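Zonadhesin (Komagataella phaffii, PDB 5FX8) is a GPI-anchored adhesion protein of the yeast cell surface, which may mediate cell-cell interaction by binding other proteins. Local coordinates at the interface of chains B and A. Coordinates in Å, arbitrary orientation; residue numbers count along the deposited sequence, not the author numbering. Chains: chain A, Zonadhesin; chain B, Linoleate 11-lipoxygenase.

The interface of chains B and A. Residues chain B 410, 574; chain A 256, 258-259.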
loop_
_atom_site.group_PDB
_atom_site.type_symbol
_atom_site.label_atom_id
_atom_site.label_comp_id
_atom_site.label_asym_id
_atom_site.label_seq_id
_atom_site.Cartn_x
_atom_site.Cartn_y
_atom_site.Cartn_z
ATOM N N ARG B 410 20.511 -12.071 -1.773
ATOM C CA ARG B 410 21.826 -11.794 -1.231
ATOM C C ARG B 410 21.746 -11.522 0.266
ATOM O O ARG B 410 22.481 -12.133 1.049
ATOM C CB ARG B 410 22.465 -10.636 -1.974
ATOM C CG ARG B 410 23.856 -10.327 -1.516
ATOM C CD ARG B 410 24.365 -9.104 -2.225
ATOM N NE ARG B 410 24.197 -9.220 -3.675
ATOM C CZ ARG B 410 25.083 -9.818 -4.469
ATOM N NH1 ARG B 410 26.196 -10.354 -3.953
ATOM N NH2 ARG B 410 24.861 -9.890 -5.776
ATOM N N ARG B 574 24.812 -3.776 2.853
ATOM C CA ARG B 574 24.856 -4.125 1.446
ATOM C C ARG B 574 23.462 -4.059 0.828
ATOM O O ARG B 574 23.305 -3.645 -0.326
ATOM C CB ARG B 574 25.475 -5.498 1.273
ATOM C CG ARG B 574 25.537 -5.997 -0.152
ATOM C CD ARG B 574 26.358 -5.132 -1.080
ATOM N NE ARG B 574 26.459 -5.718 -2.421
ATOM C CZ ARG B 574 27.425 -6.569 -2.806
ATOM N NH1 ARG B 574 28.376 -6.952 -1.962
ATOM N NH2 ARG B 574 27.430 -7.056 -4.038
ATOM N N ALA A 256 27.700 -6.057 -9.444
ATOM C CA ALA A 256 28.232 -5.304 -8.332
ATOM C C ALA A 256 29.572 -4.678 -8.694
ATOM O O ALA A 256 30.298 -5.134 -9.582
ATOM C CB ALA A 256 28.383 -6.195 -7.106
ATOM N N ASP A 258 32.344 -4.793 -7.303
ATOM C CA ASP A 258 33.504 -5.653 -7.119
ATOM C C ASP A 258 33.384 -6.980 -7.860
ATOM O O ASP A 258 34.086 -7.935 -7.528
ATOM C CB ASP A 258 33.728 -5.912 -5.628
ATOM C CG ASP A 258 32.734 -6.914 -5.046
ATOM O OD1 ASP A 258 31.520 -6.818 -5.317
ATOM O OD2 ASP A 258 33.177 -7.820 -4.313
ATOM N N GLU A 259 32.498 -7.073 -8.836
ATOM C CA GLU A 259 32.234 -8.338 -9.491
ATOM C C GLU A 259 32.657 -8.275 -10.951
ATOM O O GLU A 259 32.749 -7.204 -11.545
ATOM C CB GLU A 259 30.756 -8.709 -9.370
ATOM C CG GLU A 259 30.384 -9.304 -8.021
ATOM C CD GLU A 259 28.906 -9.617 -7.921
ATOM O OE1 GLU A 259 28.146 -9.035 -8.718
ATOM O OE2 GLU A 259 28.503 -10.437 -7.058
HETATM O O HOH W 1 29.357 -9.393 -4.062
#
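B:Arg410 and A:Glu259 form a loose salt bridge between the lipoxygenase and zonadhesin. OE2 of the A:Glu259 carboxylate faces both terminal nitrogens of the B:Arg410 guanidinium and lies 3.9 Å from NH1. The two side chains reach toward each other from the two proteins. Their flat groups are turned 59° apart, so the pairing is not a flat two-pronged one. The other carboxylate oxygen, OE1, takes a hydrogen bond within zonadhesin from the backbone N of A:Ala256 at 3.1 Å. That N-H meets it from above the carboxylate plane and helps to hold the acid in place.

The tighter part is small. NH2 of B:Arg574 packs 3.3 Å from the methyl CB of A:Ala256. The same NH2 sits over one face of the B:Arg410 guanidinium, near its rim. B:Arg574 gets there with CG anti to its backbone N (chi1 178°) and a bend at chi2 (61°).

The looser side is bridged by water. Water 1 lies 3.0 Å from B:Arg574 NH2 and 3.3 Å from A:Glu259 OE2. A:Asp258 stays farther off, with OD1 4.3 Å from B:Arg574 NH2. Both acids would probably favour the paired arginines electrostatically.

The arginines belong to helices 396-420 and 566-587, and the zonadhesin residues to a loop in its second cohesin-like region. The patch hides 110 Å². The partners come from different fungi, so this is probably a crystal contact. It holds zonadhesin's N-terminal part against the lipoxygenase in this crystal; the structure alone does not show how the adhesin meets its natural partners.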